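Local coordinates for protein aminotransferase class-III (Sphaerobacter thermophilus DSM 20745, PDB 6K8H) that belongs to the class-III aminotransferases, in the clan of PLP-dependent aminotransferases, is also called an omega-transaminase, and holds a (5-hydroxy-4,6-dimethylpyridin-3-yl)methyl dihydrogen phosphate in its pocket, at residues 150-154 / 225-229; 176-180 / 195-199; 258-262 / 370-374. One frame throughout, in Å; residues are numbered along the deposited sequence.

Contact 1. Residues 150-154 / 225-229; sequences FDGCY and PRSLG. With PLR ((5-hydroxy-4,6-dimethylpyridin-3-yl)methyl dihydrogen phosphate), chain D.
The Y154 ring and the R226 guanidinium lie side by side and point the same way, their planes 49° apart, so that Y154 CD2 meets R226 NH2 obliquely at 4.0 Å. An edge of the same ring faces the ligand PLR: Y154 CE2 comes within 3.8 Å of PLR C4, and the methyl carbon C4A lies in the ring plane. With CG anti to the backbone N (chi1 177°), the tyrosine is carried alongside the arginine, whose chain bends at chi3 and brings R226 NH2 near both the ring and PLR O3, 4.0 Å from that oxygen. Both residues line the PLR pocket, and they show how the fold of PLP-dependent aminotransferases builds such a site from loops that follow neighbouring parallel strands, here 146-150 and 216-221 of the central mixed sheet. PLR is hydrogen-bonded elsewhere, to T128 OG1, to G127 N and to T317 OG1 of the second subunit. Farther from PLR the loops meet through apolar contacts. C153 SG packs 3.5 Å from L228 CD1 and also touches P225 CB. F150 to C153 form a type II turn with G152 at its third position, and G152 O lies 3.1 Å from S227 CB. No direct hydrogen bond joins the segments; instead a water donates to G152 O at 2.8 Å and, weakly, to S227 O. D151 turns its carboxylate elsewhere, its OD2 being bonded to S167 and Y386.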
ATOM      1  N   PHE B 150      -9.177  19.056   4.938  1.00  8.53           N
ATOM      2  CA  PHE B 150      -9.232  19.948   6.088  1.00  7.54           C
ATOM      3  C   PHE B 150      -7.854  20.139   6.718  1.00  7.72           C
ATOM      4  O   PHE B 150      -7.083  19.187   6.863  1.00  8.63           O
ATOM      5  CB  PHE B 150     -10.259  19.433   7.107  1.00  7.79           C
ATOM      6  CG  PHE B 150     -11.676  19.570   6.615  1.00  9.06           C
ATOM      7  CD1 PHE B 150     -12.237  18.614   5.781  1.00  7.77           C
ATOM      8  CD2 PHE B 150     -12.413  20.712   6.905  1.00  7.54           C
ATOM      9  CE1 PHE B 150     -13.532  18.766   5.280  1.00  7.89           C
ATOM     10  CE2 PHE B 150     -13.707  20.869   6.418  1.00  7.55           C
ATOM     11  CZ  PHE B 150     -14.268  19.889   5.605  1.00  9.12           C
ATOM     12  N   ASP B 151      -7.569  21.388   7.083  1.00  9.31           N
ATOM     13  CA  ASP B 151      -6.289  21.788   7.661  1.00 10.32           C
ATOM     14  C   ASP B 151      -5.925  20.942   8.880  1.00  8.73           C
ATOM     15  O   ASP B 151      -6.760  20.685   9.754  1.00 11.40           O
ATOM     16  CB  ASP B 151      -6.371  23.261   8.050  1.00  9.05           C
ATOM     17  CG  ASP B 151      -5.018  23.885   8.259  1.00  9.63           C
ATOM     18  OD1 ASP B 151      -4.042  23.413   7.651  1.00  9.87           O
ATOM     19  OD2 ASP B 151      -4.924  24.869   9.016  1.00 11.48           O
ATOM     20  N   GLY B 152      -4.673  20.497   8.928  1.00  9.19           N
ATOM     21  CA  GLY B 152      -4.167  19.779  10.083  1.00  8.34           C
ATOM     22  C   GLY B 152      -4.572  18.326  10.176  1.00 10.93           C
ATOM     23  O   GLY B 152      -4.346  17.700  11.222  1.00 11.26           O
ATOM     24  N   CYS B 153      -5.124  17.747   9.119  1.00  9.59           N
ATOM     25  CA  CYS B 153      -5.638  16.391   9.183  1.00  7.57           C
ATOM     26  C   CYS B 153      -4.786  15.430   8.363  1.00 10.13           C
ATOM     27  O   CYS B 153      -4.327  15.760   7.261  1.00  9.84           O
ATOM     28  CB  CYS B 153      -7.075  16.328   8.661  1.00  6.29           C
ATOM     29  SG  CYS B 153      -8.316  17.118   9.697  1.00 10.56           S
ATOM     30  N   TYR B 154      -4.630  14.224   8.889  1.00 10.44           N
ATOM     31  CA  TYR B 154      -3.743  13.214   8.323  1.00 12.43           C
ATOM     32  C   TYR B 154      -4.543  12.182   7.538  1.00  9.29           C
ATOM     33  O   TYR B 154      -5.574  11.696   8.012  1.00 10.21           O
ATOM     34  CB  TYR B 154      -2.952  12.525   9.440  1.00 14.87           C
ATOM     35  CG  TYR B 154      -2.051  11.417   8.943  1.00 13.34           C
ATOM     36  CD1 TYR B 154      -0.846  11.706   8.327  1.00 13.81           C
ATOM     37  CD2 TYR B 154      -2.419  10.081   9.078  1.00 17.01           C
ATOM     38  CE1 TYR B 154      -0.010  10.689   7.864  1.00 16.84           C
ATOM     39  CE2 TYR B 154      -1.595   9.063   8.620  1.00 17.74           C
ATOM     40  CZ  TYR B 154      -0.398   9.376   8.010  1.00 15.08           C
ATOM     41  OH  TYR B 154       0.422   8.367   7.571  1.00 24.57           O
ATOM     42  N   PRO B 225     -11.066  13.353  13.523  1.00 11.95           N
ATOM     43  CA  PRO B 225      -9.617  13.311  13.329  1.00 11.70           C
ATOM     44  C   PRO B 225      -8.780  13.306  14.614  1.00  9.73           C
ATOM     45  O   PRO B 225      -8.926  14.181  15.431  1.00 11.08           O
ATOM     46  CB  PRO B 225      -9.325  14.579  12.514  1.00  9.96           C
ATOM     47  CG  PRO B 225     -10.476  15.503  12.836  1.00 11.24           C
ATOM     48  CD  PRO B 225     -11.671  14.603  13.070  1.00  9.05           C
ATOM     49  N   ARG B 226      -7.878  12.335  14.720  1.00 13.30           N
ATOM     50  CA  ARG B 226      -6.963  12.248  15.883  1.00 14.52           C
ATOM     51  C   ARG B 226      -6.054  13.486  15.892  1.00 15.39           C
ATOM     52  O   ARG B 226      -5.786  14.010  16.973  1.00 12.61           O
ATOM     53  CB  ARG B 226      -6.098  10.993  15.789  1.00 16.76           C
ATOM     54  CG  ARG B 226      -4.711  11.193  16.374  1.00 20.55           C
ATOM     55  CD  ARG B 226      -3.866   9.943  16.385  1.00 20.35           C
ATOM     56  NE  ARG B 226      -3.755   9.356  15.067  1.00 29.33           N
ATOM     57  CZ  ARG B 226      -2.906   9.764  14.137  1.00 37.42           C
ATOM     58  NH1 ARG B 226      -2.088  10.772  14.384  1.00 39.00           N
ATOM     59  NH2 ARG B 226      -2.863   9.145  12.973  1.00 37.91           N
ATOM     60  N   SER B 227      -5.625  13.927  14.709  1.00  9.73           N
ATOM     61  CA  SER B 227      -4.705  15.054  14.608  1.00 18.64           C
ATOM     62  C   SER B 227      -5.280  16.330  15.207  1.00 15.98           C
ATOM     63  O   SER B 227      -4.521  17.185  15.686  1.00 16.09           O
ATOM     64  CB  SER B 227      -4.368  15.285  13.132  1.00 16.05           C
ATOM     65  OG  SER B 227      -3.245  14.534  12.732  1.00 31.35           O
ATOM     66  N   LEU B 228      -6.607  16.463  15.219  1.00 11.91           N
ATOM     67  CA  LEU B 228      -7.250  17.641  15.780  1.00 10.69           C
ATOM     68  C   LEU B 228      -7.840  17.385  17.165  1.00 11.89           C
ATOM     69  O   LEU B 228      -8.745  18.111  17.592  1.00 17.62           O
ATOM     70  CB  LEU B 228      -8.314  18.158  14.801  1.00 10.69           C
ATOM     71  CG  LEU B 228      -7.783  18.597  13.417  1.00  9.61           C
ATOM     72  CD1 LEU B 228      -8.884  19.189  12.483  1.00  6.70           C
ATOM     73  CD2 LEU B 228      -6.645  19.584  13.558  1.00  9.70           C
ATOM     74  N   GLY B 229      -7.331  16.391  17.889  1.00 10.54           N
ATOM     75  CA  GLY B 229      -7.774  16.149  19.247  1.00 12.15           C
ATOM     76  C   GLY B 229      -8.946  15.207  19.418  1.00  9.11           C
ATOM     77  O   GLY B 229      -9.523  15.163  20.514  1.00  8.90           O
TER
HETATM   78  N1  PLR D 501      -6.347   7.828   7.158  1.00 11.69           N
HETATM   79  C2  PLR D 501      -6.354   7.892   8.485  1.00 15.00           C
HETATM   80  C2A PLR D 501      -7.421   8.682   9.169  1.00 16.71           C
HETATM   81  C3  PLR D 501      -5.384   7.207   9.230  1.00 21.00           C
HETATM   82  O3  PLR D 501      -5.429   7.286  10.575  1.00 19.77           O
HETATM   83  C4  PLR D 501      -4.394   6.460   8.562  1.00 18.77           C
HETATM   84  C4A PLR D 501      -3.380   5.735   9.330  1.00 26.64           C
HETATM   85  C5  PLR D 501      -4.420   6.407   7.165  1.00 19.17           C
HETATM   86  C6  PLR D 501      -5.396   7.117   6.519  1.00 17.45           C
HETATM   87  C5A PLR D 501      -3.380   5.650   6.383  1.00 17.28           C
HETATM   88  O4P PLR D 501      -3.460   4.196   6.494  1.00 13.05           O
HETATM   89  P   PLR D 501      -2.128   3.318   6.283  1.00 12.77           P
HETATM   90  O1P PLR D 501      -1.587   3.737   4.955  1.00  6.81           O
HETATM   91  O2P PLR D 501      -1.215   3.675   7.399  1.00 10.14           O
HETATM   92  O3P PLR D 501      -2.551   1.885   6.323  1.00  9.29           O
HETATM   93  O   HOH W   1      -2.846  18.874  13.209  1.00 13.32           O

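Contact 2. Residues 176-180 / 195-199; sequences FPVAT and VVLPF
P177 and V196 mark the nearest approach of the two backbones, their CA atoms 5.9 Å apart, where an irregular, largely extended loop passes the end of strand 194-197. The chains do not pair as strands: no direct hydrogen bond links them. One water takes the place of such a bond, donating to P177 O at 2.6 Å and to V196 O at 2.7 Å, and so serves two carbonyl oxygens, both acceptors, which could not bond each other directly. Beside this bridge the side chains make a small apolar contact. The proline ring lies along the strand backbone, P177 CD 3.5 Å from V196 O, while P177 CG reaches on to P198 CB at 4.2 Å. V196 splits its two methyls between partners. CG1, anti to the backbone N (chi1 -173°), meets P177 CB at 3.8 Å, and CG2 meets A179 CA at 3.7 Å. Further along the loop, T180 OG1 donates to V178 O at 3.2 Å from above the carbonyl plane, and S164 OG is bonded to that same oxygen and to T180 N. V196 also touches D151 and S164. The contact thus illustrates how an edge strand, outermost in the seven-stranded sheet within this chain, is covered by a loop: V195 and L197 bond through their backbones to strand 146-150, L197 also to D151 just after it, while F176, L197 and P198 all pack on helix 202-211.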
ATOM      1  N   PHE B 176      -8.346  32.276   5.164  1.00 19.75           N
ATOM      2  CA  PHE B 176      -8.545  30.844   5.011  1.00 15.82           C
ATOM      3  C   PHE B 176      -7.256  30.098   5.331  1.00 16.37           C
ATOM      4  O   PHE B 176      -6.174  30.694   5.354  1.00 16.91           O
ATOM      5  CB  PHE B 176      -8.987  30.520   3.579  1.00 17.26           C
ATOM      6  CG  PHE B 176     -10.306  31.128   3.199  1.00 17.62           C
ATOM      7  CD1 PHE B 176     -11.428  30.924   3.987  1.00 19.08           C
ATOM      8  CD2 PHE B 176     -10.419  31.910   2.054  1.00 21.47           C
ATOM      9  CE1 PHE B 176     -12.642  31.483   3.639  1.00 21.82           C
ATOM     10  CE2 PHE B 176     -11.630  32.475   1.693  1.00 20.42           C
ATOM     11  CZ  PHE B 176     -12.748  32.262   2.490  1.00 21.51           C
ATOM     12  N   PRO B 177      -7.330  28.788   5.584  1.00 13.00           N
ATOM     13  CA  PRO B 177      -6.104  28.027   5.848  1.00 13.25           C
ATOM     14  C   PRO B 177      -5.177  28.042   4.639  1.00 13.00           C
ATOM     15  O   PRO B 177      -5.597  28.280   3.506  1.00 15.11           O
ATOM     16  CB  PRO B 177      -6.618  26.611   6.154  1.00 10.42           C
ATOM     17  CG  PRO B 177      -8.037  26.808   6.587  1.00  7.60           C
ATOM     18  CD  PRO B 177      -8.530  27.947   5.736  1.00 13.02           C
ATOM     19  N   VAL B 178      -3.886  27.791   4.904  1.00 13.06           N
ATOM     20  CA  VAL B 178      -2.820  27.799   3.901  1.00 16.84           C
ATOM     21  C   VAL B 178      -2.532  26.372   3.450  1.00 16.98           C
ATOM     22  O   VAL B 178      -2.468  25.452   4.278  1.00 14.26           O
ATOM     23  CB  VAL B 178      -1.536  28.449   4.465  1.00 12.44           C
ATOM     24  CG1 VAL B 178      -0.354  28.264   3.504  1.00 14.47           C
ATOM     25  CG2 VAL B 178      -1.751  29.924   4.763  1.00 14.71           C
ATOM     26  N   ALA B 179      -2.304  26.212   2.144  1.00 13.52           N
ATOM     27  CA  ALA B 179      -1.910  24.897   1.606  1.00 14.14           C
ATOM     28  C   ALA B 179      -0.407  24.821   1.869  1.00 14.43           C
ATOM     29  O   ALA B 179       0.347  25.530   1.199  1.00 14.67           O
ATOM     30  CB  ALA B 179      -2.220  24.822   0.135  1.00 13.45           C
ATOM     31  N   THR B 180      -0.007  23.983   2.819  1.00 10.62           N
ATOM     32  CA  THR B 180       1.409  23.938   3.247  1.00 14.30           C
ATOM     33  C   THR B 180       2.011  22.568   2.945  1.00 15.04           C
ATOM     34  O   THR B 180       1.316  21.552   3.105  1.00 11.54           O
ATOM     35  CB  THR B 180       1.541  24.262   4.740  1.00 15.44           C
ATOM     36  OG1 THR B 180       0.579  25.256   5.088  1.00 26.00           O
ATOM     37  CG2 THR B 180       2.916  24.767   5.103  1.00 13.09           C
ATOM     38  N   VAL B 195      -7.519  22.370  -2.069  1.00 10.42           N
ATOM     39  CA  VAL B 195      -8.238  23.422  -1.352  1.00 10.02           C
ATOM     40  C   VAL B 195      -8.328  23.011   0.116  1.00  7.54           C
ATOM     41  O   VAL B 195      -8.945  21.988   0.437  1.00  9.08           O
ATOM     42  CB  VAL B 195      -9.642  23.642  -1.947  1.00 12.90           C
ATOM     43  CG1 VAL B 195     -10.435  24.686  -1.125  1.00 11.90           C
ATOM     44  CG2 VAL B 195      -9.572  24.056  -3.412  1.00 12.43           C
ATOM     45  N   VAL B 196      -7.741  23.812   1.007  1.00  7.66           N
ATOM     46  CA  VAL B 196      -7.650  23.480   2.431  1.00  7.65           C
ATOM     47  C   VAL B 196      -8.738  24.232   3.191  1.00  7.88           C
ATOM     48  O   VAL B 196      -8.747  25.468   3.226  1.00  8.44           O
ATOM     49  CB  VAL B 196      -6.258  23.804   3.000  1.00 10.46           C
ATOM     50  CG1 VAL B 196      -6.153  23.285   4.424  1.00  6.58           C
ATOM     51  CG2 VAL B 196      -5.155  23.171   2.135  1.00  9.86           C
ATOM     52  N   LEU B 197      -9.648  23.481   3.820  1.00  9.26           N
ATOM     53  CA  LEU B 197     -10.847  23.928   4.508  1.00  9.75           C
ATOM     54  C   LEU B 197     -10.641  23.933   6.017  1.00  8.94           C
ATOM     55  O   LEU B 197      -9.779  23.224   6.546  1.00 10.29           O
ATOM     56  CB  LEU B 197     -12.038  23.022   4.165  1.00  7.07           C
ATOM     57  CG  LEU B 197     -12.261  22.670   2.690  1.00  8.42           C
ATOM     58  CD1 LEU B 197     -13.253  21.533   2.566  1.00 11.01           C
ATOM     59  CD2 LEU B 197     -12.744  23.885   1.934  1.00  9.83           C
ATOM     60  N   PRO B 198     -11.419  24.741   6.745  1.00  9.15           N
ATOM     61  CA  PRO B 198     -11.337  24.731   8.217  1.00  7.76           C
ATOM     62  C   PRO B 198     -12.297  23.743   8.877  1.00 10.77           C
ATOM     63  O   PRO B 198     -13.524  23.884   8.747  1.00  9.52           O
ATOM     64  CB  PRO B 198     -11.687  26.178   8.592  1.00 13.12           C
ATOM     65  CG  PRO B 198     -12.586  26.657   7.467  1.00 11.63           C
ATOM     66  CD  PRO B 198     -12.200  25.876   6.221  1.00 10.27           C
ATOM     67  N   PHE B 199     -11.760  22.751   9.601  1.00  6.43           N
ATOM     68  CA  PHE B 199     -12.615  21.731  10.208  1.00 10.34           C
ATOM     69  C   PHE B 199     -13.552  22.372  11.233  1.00 11.66           C
ATOM     70  O   PHE B 199     -13.148  23.245  12.005  1.00 10.40           O
ATOM     71  CB  PHE B 199     -11.753  20.636  10.855  1.00  7.57           C
ATOM     72  CG  PHE B 199     -12.510  19.376  11.226  1.00 10.20           C
ATOM     73  CD1 PHE B 199     -12.802  18.409  10.269  1.00 10.57           C
ATOM     74  CD2 PHE B 199     -12.925  19.159  12.532  1.00  8.20           C
ATOM     75  CE1 PHE B 199     -13.478  17.237  10.604  1.00  7.95           C
ATOM     76  CE2 PHE B 199     -13.612  17.993  12.867  1.00 10.57           C
ATOM     77  CZ  PHE B 199     -13.890  17.035  11.897  1.00  9.49           C
TER
HETATM   78  O   HOH W   2      -7.705  27.708   2.042  1.00 10.22           O

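Contact 3. Residues 258-262 / 370-374; sequences ISLRS and YGSLF
L373 lays its branched end against the aliphatic part of R261, the two side chains crossing obliquely with L373 CD2 3.7 Å from R261 CD. The leucine opens the second strand of a beta-hairpin with a two-residue loop. Y370 and L373 bond to each other in both directions around a type II' turn, with G371 at its second position at positive phi. The hairpin joins strands 366-370 and 373-377 of the small antiparallel sheet completed by 418-420, and here its turn packs on the loop that follows strand 251-255 of the large sheet. The other methyl of L373, CD1, touches I258 CG2 at 4.0 Å, and I258 in turn lines the PLR pocket. Bends at chi2 and chi3 bring the arginine head to the turn, where R261 NH2 donates to S372 OG at 2.8 Å. This bond is moderately bent, 152° at the hydrogen, and the serine oxygen lies close to the guanidinium plane. The same head is held from elsewhere too, NH2 by L421 O and NH1 by T72 O, so several bonds fix the rotation of a buried charged group. A water 2.6 Å from S372 OG donates to R261 O, adding a second link beside the direct one. At the far end of the contact the Y370 ring presents its edge to the loop, with Y370 CE1 3.3 Å from S262 O in the ring plane. S262 itself is tied down locally: S262 OG and its backbone N both donate to S259 O, the hydroxyl at 2.7 Å and tilted 21° from the carbonyl plane.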
ATOM      1  N   ILE B 258      -9.408   5.072  10.594  1.00  9.22           N
ATOM      2  CA  ILE B 258      -9.497   4.878  12.037  1.00  7.38           C
ATOM      3  C   ILE B 258     -10.946   4.847  12.526  1.00  9.23           C
ATOM      4  O   ILE B 258     -11.296   4.008  13.356  1.00 10.79           O
ATOM      5  CB  ILE B 258      -8.692   5.957  12.796  1.00 10.40           C
ATOM      6  CG1 ILE B 258      -7.189   5.640  12.753  1.00  9.83           C
ATOM      7  CG2 ILE B 258      -9.163   6.052  14.261  1.00 11.00           C
ATOM      8  CD1 ILE B 258      -6.337   6.564  13.633  1.00 17.31           C
ATOM      9  N   SER B 259     -11.795   5.776  12.067  1.00  8.93           N
ATOM     10  CA  SER B 259     -13.087   5.994  12.730  1.00 12.66           C
ATOM     11  C   SER B 259     -14.099   4.875  12.491  1.00  9.54           C
ATOM     12  O   SER B 259     -15.145   4.866  13.159  1.00  8.76           O
ATOM     13  CB  SER B 259     -13.679   7.359  12.359  1.00 11.70           C
ATOM     14  OG  SER B 259     -14.197   7.356  11.043  1.00 10.89           O
ATOM     15  N   LEU B 260     -13.861   3.973  11.531  1.00  7.96           N
ATOM     16  CA  LEU B 260     -14.853   2.939  11.238  1.00  9.23           C
ATOM     17  C   LEU B 260     -15.150   2.084  12.463  1.00  8.41           C
ATOM     18  O   LEU B 260     -16.239   1.512  12.569  1.00 10.21           O
ATOM     19  CB  LEU B 260     -14.379   2.044  10.088  1.00  8.95           C
ATOM     20  CG  LEU B 260     -15.437   1.187   9.378  1.00 10.38           C
ATOM     21  CD1 LEU B 260     -16.244   2.002   8.374  1.00  9.21           C
ATOM     22  CD2 LEU B 260     -14.787  -0.021   8.684  1.00  8.64           C
ATOM     23  N   ARG B 261     -14.217   2.051  13.408  1.00  9.14           N
ATOM     24  CA  ARG B 261     -14.376   1.206  14.618  1.00  8.34           C
ATOM     25  C   ARG B 261     -15.320   1.872  15.630  1.00 11.46           C
ATOM     26  O   ARG B 261     -15.517   1.275  16.677  1.00  9.99           O
ATOM     27  CB  ARG B 261     -13.019   0.939  15.274  1.00  7.61           C
ATOM     28  CG  ARG B 261     -12.452   2.134  16.020  1.00  8.13           C
ATOM     29  CD  ARG B 261     -11.766   1.733  17.311  1.00 10.65           C
ATOM     30  NE  ARG B 261     -10.564   0.944  17.107  1.00 11.02           N
ATOM     31  CZ  ARG B 261      -9.929   0.288  18.066  1.00  9.28           C
ATOM     32  NH1 ARG B 261      -8.842  -0.403  17.780  1.00 10.36           N
ATOM     33  NH2 ARG B 261     -10.389   0.313  19.301  1.00  8.94           N
ATOM     34  N   SER B 262     -15.841   3.067  15.337  1.00 12.20           N
ATOM     35  CA  SER B 262     -16.670   3.774  16.315  1.00 14.79           C
ATOM     36  C   SER B 262     -18.032   3.125  16.533  1.00 13.35           C
ATOM     37  O   SER B 262     -18.668   3.378  17.567  1.00 10.85           O
ATOM     38  CB  SER B 262     -16.862   5.229  15.886  1.00 12.45           C
ATOM     39  OG  SER B 262     -15.612   5.845  15.654  1.00 19.50           O
ATOM     40  N   TYR B 370     -14.927   8.489  21.762  1.00 11.97           N
ATOM     41  CA  TYR B 370     -16.169   7.845  21.359  1.00 10.60           C
ATOM     42  C   TYR B 370     -15.903   6.354  21.201  1.00 13.50           C
ATOM     43  O   TYR B 370     -14.830   5.962  20.735  1.00 13.69           O
ATOM     44  CB  TYR B 370     -16.722   8.434  20.051  1.00 12.03           C
ATOM     45  CG  TYR B 370     -18.132   7.948  19.786  1.00 16.91           C
ATOM     46  CD1 TYR B 370     -18.363   6.706  19.203  1.00 15.95           C
ATOM     47  CD2 TYR B 370     -19.229   8.707  20.174  1.00 18.23           C
ATOM     48  CE1 TYR B 370     -19.648   6.244  18.997  1.00 15.65           C
ATOM     49  CE2 TYR B 370     -20.521   8.258  19.969  1.00 18.01           C
ATOM     50  CZ  TYR B 370     -20.722   7.029  19.389  1.00 17.53           C
ATOM     51  OH  TYR B 370     -22.002   6.583  19.196  1.00 15.75           O
ATOM     52  N   GLY B 371     -16.876   5.529  21.582  1.00 14.05           N
ATOM     53  CA  GLY B 371     -16.650   4.094  21.536  1.00 15.46           C
ATOM     54  C   GLY B 371     -15.371   3.753  22.287  1.00 16.15           C
ATOM     55  O   GLY B 371     -15.167   4.186  23.426  1.00 13.32           O
ATOM     56  N   SER B 372     -14.449   3.054  21.620  1.00 10.02           N
ATOM     57  CA  SER B 372     -13.213   2.599  22.249  1.00 10.96           C
ATOM     58  C   SER B 372     -12.015   3.488  21.928  1.00 10.09           C
ATOM     59  O   SER B 372     -10.870   3.056  22.115  1.00 13.23           O
ATOM     60  CB  SER B 372     -12.906   1.156  21.833  1.00  9.91           C
ATOM     61  OG  SER B 372     -12.889   1.043  20.425  1.00 12.07           O
ATOM     62  N   LEU B 373     -12.247   4.718  21.471  1.00  9.30           N
ATOM     63  CA  LEU B 373     -11.189   5.677  21.189  1.00 11.11           C
ATOM     64  C   LEU B 373     -11.256   6.820  22.192  1.00  9.72           C
ATOM     65  O   LEU B 373     -12.348   7.297  22.522  1.00 14.22           O
ATOM     66  CB  LEU B 373     -11.325   6.237  19.767  1.00  8.72           C
ATOM     67  CG  LEU B 373     -11.258   5.245  18.603  1.00 10.62           C
ATOM     68  CD1 LEU B 373     -11.692   5.925  17.314  1.00 15.56           C
ATOM     69  CD2 LEU B 373      -9.853   4.717  18.464  1.00 12.88           C
ATOM     70  N   PHE B 374     -10.096   7.280  22.657  1.00 11.27           N
ATOM     71  CA  PHE B 374     -10.071   8.384  23.611  1.00  8.97           C
ATOM     72  C   PHE B 374      -8.810   9.219  23.409  1.00  9.44           C
ATOM     73  O   PHE B 374      -7.803   8.748  22.872  1.00 10.84           O
ATOM     74  CB  PHE B 374     -10.167   7.874  25.056  1.00 10.31           C
ATOM     75  CG  PHE B 374      -8.984   7.053  25.492  1.00  8.64           C
ATOM     76  CD1 PHE B 374      -7.868   7.662  26.042  1.00 10.21           C
ATOM     77  CD2 PHE B 374      -8.992   5.675  25.362  1.00  9.16           C
ATOM     78  CE1 PHE B 374      -6.781   6.920  26.437  1.00  9.56           C
ATOM     79  CE2 PHE B 374      -7.915   4.926  25.758  1.00  8.57           C
ATOM     80  CZ  PHE B 374      -6.808   5.541  26.295  1.00 14.41           C
TER
HETATM   81  O   HOH W   3     -15.314   1.258  19.537  1.00 30.00           O

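How the contacts relate
Contacts 1 and 3 both reach the PLR pocket, contact 3 through I258, whereas contact 2 stands behind contact 1. Y154 and R226 of contact 1 belong to the same pocket, and the two contacts, 15 Å apart between centres, meet where R226 NE packs 4.1 Å from I258 CD1. Contact 2 closes within the stretch of chain that contact 1 spans. Their centres are 12 Å apart and they are joined directly: D151 N lies 2.9 Å from L197 O in a probable hydrogen bond, and P225 CD packs on F199 CZ. Contacts 2 and 3 do not touch, with about 10 Å between nearest atoms, so contact 1 lies between them, touching the edge strand on one hand and the loop 258-262 on the other.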